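Long-range contacts in putative acyl-[acyl-carrier-protein] desaturase DesA2 (Mycobacterium tuberculosis, PDB 1ZA0), which may act as a desaturase in mycobacterial fatty acid biosynthesis, a probable di-iron enzyme of the acyl-[acyl-carrier-protein] desaturase family that holds manganese in this crystal: residues L73-N78 and A227-Y232; A163-N168 and A242-K247. One frame throughout, in Å; residues are numbered along the deposited sequence.

Contact 1. Residues L73-N78 and A227-Y232; sequences LILKDN and ADIEAY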
loop_
_atom_site.group_PDB
_atom_site.type_symbol
_atom_site.label_atom_id
_atom_site.label_comp_id
_atom_site.label_asym_id
_atom_site.label_seq_id
_atom_site.Cartn_x
_atom_site.Cartn_y
_atom_site.Cartn_z
ATOM N N LEU A 73 -6.346 -4.829 3.471
ATOM C CA LEU A 73 -6.595 -4.783 4.895
ATOM C C LEU A 73 -5.593 -5.634 5.653
ATOM O O LEU A 73 -4.987 -5.180 6.685
ATOM C CB LEU A 73 -8.017 -5.205 5.165
ATOM C CG LEU A 73 -8.340 -5.317 6.660
ATOM C CD1 LEU A 73 -8.116 -3.951 7.392
ATOM C CD2 LEU A 73 -9.721 -5.859 6.874
ATOM N N ILE A 74 -5.335 -6.839 5.132
ATOM C CA ILE A 74 -4.389 -7.747 5.785
ATOM C C ILE A 74 -2.998 -7.112 5.809
ATOM O O ILE A 74 -2.291 -7.144 6.814
ATOM C CB ILE A 74 -4.332 -9.120 5.046
ATOM C CG1 ILE A 74 -5.638 -9.905 5.176
ATOM C CG2 ILE A 74 -3.146 -9.989 5.513
ATOM C CD1 ILE A 74 -5.841 -10.499 6.504
ATOM N N LEU A 75 -2.593 -6.550 4.685
ATOM C CA LEU A 75 -1.270 -5.912 4.567
ATOM C C LEU A 75 -1.164 -4.677 5.475
ATOM O O LEU A 75 -0.154 -4.453 6.163
ATOM C CB LEU A 75 -1.010 -5.524 3.124
ATOM C CG LEU A 75 -0.812 -6.669 2.118
ATOM C CD1 LEU A 75 -0.529 -6.135 0.742
ATOM C CD2 LEU A 75 0.320 -7.655 2.608
ATOM N N LYS A 76 -2.222 -3.877 5.492
ATOM C CA LYS A 76 -2.199 -2.646 6.278
ATOM C C LYS A 76 -2.189 -2.941 7.798
ATOM O O LYS A 76 -1.589 -2.200 8.545
ATOM C CB LYS A 76 -3.372 -1.722 5.942
ATOM C CG LYS A 76 -3.359 -1.159 4.497
ATOM C CD LYS A 76 -2.579 0.031 4.319
ATOM C CE LYS A 76 -2.642 0.486 2.824
ATOM N NZ LYS A 76 -1.642 1.540 2.803
ATOM N N ASP A 77 -2.906 -3.973 8.223
ATOM C CA ASP A 77 -2.896 -4.399 9.641
ATOM C C ASP A 77 -1.486 -4.892 10.106
ATOM O O ASP A 77 -1.164 -4.784 11.267
ATOM C CB ASP A 77 -3.882 -5.517 9.853
ATOM C CG ASP A 77 -5.294 -5.016 10.118
ATOM O OD1 ASP A 77 -5.454 -3.820 10.455
ATOM O OD2 ASP A 77 -6.290 -5.787 10.070
ATOM N N ASN A 78 -0.670 -5.408 9.187
ATOM C CA ASN A 78 0.684 -5.932 9.479
ATOM C C ASN A 78 1.852 -5.061 8.988
ATOM O O ASN A 78 2.151 -4.040 9.621
ATOM C CB ASN A 78 0.794 -7.358 8.925
ATOM C CG ASN A 78 -0.098 -8.354 9.738
ATOM O OD1 ASN A 78 0.275 -8.729 10.881
ATOM N ND2 ASN A 78 -1.314 -8.708 9.189
ATOM N N ALA A 227 1.307 -11.991 -1.712
ATOM C CA ALA A 227 2.000 -13.264 -1.994
ATOM C C ALA A 227 2.363 -14.110 -0.740
ATOM O O ALA A 227 2.473 -15.305 -0.822
ATOM C CB ALA A 227 3.275 -12.955 -2.783
ATOM N N ASP A 228 2.571 -13.438 0.389
ATOM C CA ASP A 228 2.876 -14.048 1.690
ATOM C C ASP A 228 1.610 -14.425 2.512
ATOM O O ASP A 228 1.739 -15.003 3.603
ATOM C CB ASP A 228 3.741 -13.073 2.543
ATOM C CG ASP A 228 3.012 -11.689 2.837
ATOM O OD1 ASP A 228 2.366 -11.071 1.911
ATOM O OD2 ASP A 228 3.026 -11.145 3.976
ATOM N N ILE A 229 0.410 -14.132 2.003
ATOM C CA ILE A 229 -0.804 -14.452 2.736
ATOM C C ILE A 229 -1.245 -15.902 2.471
ATOM O O ILE A 229 -1.576 -16.297 1.357
ATOM C CB ILE A 229 -1.980 -13.466 2.463
ATOM C CG1 ILE A 229 -1.564 -11.992 2.691
ATOM C CG2 ILE A 229 -3.189 -13.818 3.368
ATOM C CD1 ILE A 229 -2.471 -11.010 1.965
ATOM N N GLU A 230 -1.254 -16.648 3.575
ATOM C CA GLU A 230 -1.741 -18.020 3.687
ATOM C C GLU A 230 -3.137 -18.127 3.090
ATOM O O GLU A 230 -4.042 -17.451 3.570
ATOM C CB GLU A 230 -1.799 -18.384 5.205
ATOM C CG GLU A 230 -2.117 -19.840 5.516
ATOM C CD GLU A 230 -0.964 -20.705 5.086
ATOM O OE1 GLU A 230 -1.031 -21.295 3.974
ATOM O OE2 GLU A 230 0.028 -20.735 5.850
ATOM N N ALA A 231 -3.305 -18.931 2.048
ATOM C CA ALA A 231 -4.646 -19.300 1.598
ATOM C C ALA A 231 -5.361 -18.182 0.831
ATOM O O ALA A 231 -6.587 -18.140 0.798
ATOM C CB ALA A 231 -5.525 -19.744 2.811
ATOM N N TYR A 232 -4.595 -17.276 0.229
ATOM C CA TYR A 232 -5.177 -16.176 -0.541
ATOM C C TYR A 232 -4.894 -16.347 -2.038
ATOM O O TYR A 232 -5.144 -15.465 -2.834
ATOM C CB TYR A 232 -4.672 -14.835 0.010
ATOM C CG TYR A 232 -5.619 -14.130 0.971
ATOM C CD1 TYR A 232 -6.335 -14.825 1.941
ATOM C CD2 TYR A 232 -5.773 -12.748 0.914
ATOM C CE1 TYR A 232 -7.196 -14.142 2.834
ATOM C CE2 TYR A 232 -6.611 -12.063 1.793
ATOM C CZ TYR A 232 -7.330 -12.750 2.740
ATOM O OH TYR A 232 -8.137 -12.043 3.603
#
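Ile-74 lies across the side chain of Ile-229 and, with its other branch, meets the tip of Tyr-232. The division of labour follows from chi1 of -67°, which sets CG2 anti to the backbone N and CG1 beside it. Ile-74 CG2 rests against the end of Ile-229, 3.8 Å from Ile-229 CD1 and as close to CG1 of that residue, the two isoleucines crossing at a slant. CG1 turns instead to the phenol: Ile-74 CG1 comes within 3.6 Å of Tyr-232 OH, and the two side chains reach toward each other tip to tip, with Ile-74 CD1 also near the hydroxyl. The tyrosine is backed from its own segment, since CG2 of Ile-229 sits 3.4 Å above one face of the ring, offset toward the rim. Ile-229 thus touches both the helix and the ring. The third approach is Leu-75, whose CD2 stands 4.0 Å from Asp-228 OD1, a plain van der Waals neighbour at the exposed margin. No hydrogen bond spans the contact, so apolar overlap carries it. Within the helix segment, the carboxamide of Asn-78 turns back to the last turn, Asn-78 ND2 donating to Ile-74 O at 3.0 Å. The bond runs close to the asparagine amide plane and is fairly straight, with an angle of 159° at the hydrogen. On the other side of the contact, residues 229-232 form a type II turn, and Tyr-232 takes the N-cap position of helix 233-241. Tyr-232 also touches Glu-70 and Ile-71, one turn earlier on helix 63-77. A type II turn leading into a helix N-cap is here packed through its hydrophobic residues on the C-terminal end of a helix in the ferritin-like all-helical fold of the type 2 desaturases.

Contact 2. Residues A163-N168 and A242-K247; sequences AVFCRN and AGIFGK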
loop_
_atom_site.group_PDB
_atom_site.type_symbol
_atom_site.label_atom_id
_atom_site.label_comp_id
_atom_site.label_asym_id
_atom_site.label_seq_id
_atom_site.Cartn_x
_atom_site.Cartn_y
_atom_site.Cartn_z
ATOM N N ALA A 163 0.536 2.103 -4.464
ATOM C CA ALA A 163 -0.039 3.197 -5.225
ATOM C C ALA A 163 -0.699 2.701 -6.531
ATOM O O ALA A 163 -1.820 3.125 -6.804
ATOM C CB ALA A 163 0.996 4.252 -5.511
ATOM N N VAL A 164 -0.045 1.782 -7.244
ATOM C CA VAL A 164 -0.570 1.174 -8.459
ATOM C C VAL A 164 -1.826 0.285 -8.172
ATOM O O VAL A 164 -2.879 0.436 -8.793
ATOM C CB VAL A 164 0.516 0.367 -9.143
ATOM C CG1 VAL A 164 -0.023 -0.439 -10.308
ATOM C CG2 VAL A 164 1.663 1.346 -9.644
ATOM N N PHE A 165 -1.696 -0.590 -7.183
ATOM C CA PHE A 165 -2.816 -1.390 -6.684
ATOM C C PHE A 165 -4.041 -0.556 -6.378
ATOM O O PHE A 165 -5.109 -0.849 -6.907
ATOM C CB PHE A 165 -2.334 -2.214 -5.468
ATOM C CG PHE A 165 -3.297 -3.256 -4.963
ATOM C CD1 PHE A 165 -3.011 -4.607 -5.097
ATOM C CD2 PHE A 165 -4.465 -2.873 -4.265
ATOM C CE1 PHE A 165 -3.884 -5.604 -4.577
ATOM C CE2 PHE A 165 -5.312 -3.829 -3.717
ATOM C CZ PHE A 165 -5.026 -5.222 -3.911
ATOM N N CYS A 166 -3.907 0.516 -5.565
ATOM C CA CYS A 166 -5.050 1.250 -5.117
ATOM C C CYS A 166 -5.612 2.170 -6.217
ATOM O O CYS A 166 -6.838 2.396 -6.288
ATOM C CB CYS A 166 -4.730 2.073 -3.865
ATOM S SG CYS A 166 -4.397 1.057 -2.425
ATOM N N ARG A 167 -4.722 2.719 -7.052
ATOM C CA ARG A 167 -5.166 3.442 -8.221
ATOM C C ARG A 167 -6.035 2.552 -9.162
ATOM O O ARG A 167 -7.134 2.990 -9.594
ATOM C CB ARG A 167 -3.980 4.056 -8.987
ATOM C CG ARG A 167 -4.467 4.858 -10.202
ATOM N N ASN A 168 -5.552 1.334 -9.448
ATOM C CA ASN A 168 -6.186 0.451 -10.375
ATOM C C ASN A 168 -7.493 0.001 -9.759
ATOM O O ASN A 168 -8.502 -0.189 -10.454
ATOM C CB ASN A 168 -5.309 -0.773 -10.740
ATOM C CG ASN A 168 -4.055 -0.395 -11.553
ATOM O OD1 ASN A 168 -3.933 0.762 -12.034
ATOM N ND2 ASN A 168 -3.159 -1.380 -11.748
ATOM N N ALA A 242 -8.530 -9.370 -13.067
ATOM C CA ALA A 242 -9.176 -8.070 -13.252
ATOM C C ALA A 242 -8.221 -6.969 -13.683
ATOM O O ALA A 242 -8.644 -5.871 -13.954
ATOM C CB ALA A 242 -9.902 -7.655 -11.949
ATOM N N GLY A 243 -6.921 -7.233 -13.683
ATOM C CA GLY A 243 -5.950 -6.213 -14.042
ATOM C C GLY A 243 -5.691 -5.214 -12.893
ATOM O O GLY A 243 -5.099 -4.166 -13.126
ATOM N N ILE A 244 -6.132 -5.501 -11.668
ATOM C CA ILE A 244 -5.820 -4.574 -10.563
ATOM C C ILE A 244 -4.335 -4.709 -10.207
ATOM O O ILE A 244 -3.619 -3.723 -10.122
ATOM C CB ILE A 244 -6.757 -4.866 -9.367
ATOM C CG1 ILE A 244 -8.210 -4.503 -9.777
ATOM C CG2 ILE A 244 -6.298 -4.245 -8.060
ATOM C CD1 ILE A 244 -9.261 -5.213 -8.909
ATOM N N PHE A 245 -3.898 -5.912 -9.901
ATOM C CA PHE A 245 -2.491 -6.090 -9.622
ATOM C C PHE A 245 -2.100 -7.505 -9.857
ATOM O O PHE A 245 -2.770 -8.443 -9.446
ATOM C CB PHE A 245 -2.136 -5.669 -8.206
ATOM C CG PHE A 245 -0.689 -5.335 -8.010
ATOM C CD1 PHE A 245 -0.205 -4.048 -8.273
ATOM C CD2 PHE A 245 0.212 -6.310 -7.606
ATOM C CE1 PHE A 245 1.130 -3.730 -8.090
ATOM C CE2 PHE A 245 1.587 -5.965 -7.396
ATOM C CZ PHE A 245 2.026 -4.683 -7.645
ATOM N N GLY A 246 -0.963 -7.655 -10.520
ATOM C CA GLY A 246 -0.381 -8.973 -10.792
ATOM C C GLY A 246 1.021 -8.857 -11.345
ATOM O O GLY A 246 1.618 -7.768 -11.318
ATOM N N LYS A 247 1.532 -9.968 -11.891
ATOM C CA LYS A 247 2.957 -10.048 -12.263
ATOM C C LYS A 247 3.257 -9.022 -13.351
ATOM O O LYS A 247 4.307 -8.444 -13.317
ATOM C CB LYS A 247 3.380 -11.493 -12.678
ATOM C CG LYS A 247 3.750 -12.411 -11.492
#
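The ring of Phe-165 has the CG2 methyl of Ile-244 over the centre of one face, 4.2 Å from the centroid and only 1° off the ring normal, a CH-pi contact. The CB of Phe-245 approaches the same ring obliquely and closely, 3.4 Å from Phe-165 CD1. The two phenyl rings are inclined at 44° with centroids 6.0 Å apart, so they form neither a stack nor an edge-to-face pair, although the side chains themselves cross at about a right angle. At the edge of the Phe-245 ring, near its plane, sits the CG1 methyl of Val-164, 4.1 Å from Phe-245 CE1. In Phe-165, CG anti to the backbone N (chi1 -171°) turns the ring toward Ile-244 and Phe-245. One turn along the helix from Val-164, Asn-168 supplies the polar part. Its ND2 donates to Ile-244 O at 2.9 Å; the hydrogen bond is nearly straight, and the acceptor lies close to the amide plane, while the donor stands tilted from the carbonyl plane. The same asparagine's CB packs against the backbone of Ile-244, 3.5 Å from Ile-244 O, where the two backbones come near each other. Before that residue, Gly-243 ends helix 233-241 in a Schellman motif, and Gly-246 is the N-cap of helix 247-260, making this a tight helix-to-helix connection. Beyond the two segments, Phe-165 also touches Ala-68 and Leu-72 of helix 63-77, and Phe-245 packs on Leu-250 and Leu-253. A second amide, that of Gln-172, binds the carbonyl of Ala-242, so two side chains of helix 148-172 grip loop carbonyls. The chemistry is thus mainly hydrophobic, with one directional amide-to-carbonyl bond that satisfies the backbone oxygen of buried Ile-244 and probably helps to set where the loop sits along the helix.

How the contacts relate
Contacts 1 and 2 bracket helix 233-241: residues 227-232 lead into it and residues 242-247 follow it, so the loops at its two ends pack on helices 63-77 and 148-172 respectively. Their segments alternate along the chain, and their centres are 16 Å apart; the nearest atoms stay about 6 Å apart without touching. Phe-165 of contact 2 reaches helix 63-77, which carries one half of contact 1. Each has a side chain near the metal site formed by Glu-107, Glu-159, Glu-189 and His-192: the manganese lies about 9 Å from the side chain of Leu-75 and about 10 Å from that of Phe-165. Beside Leu-75, Lys-76 forms salt bridges with Glu-107 and Glu-189.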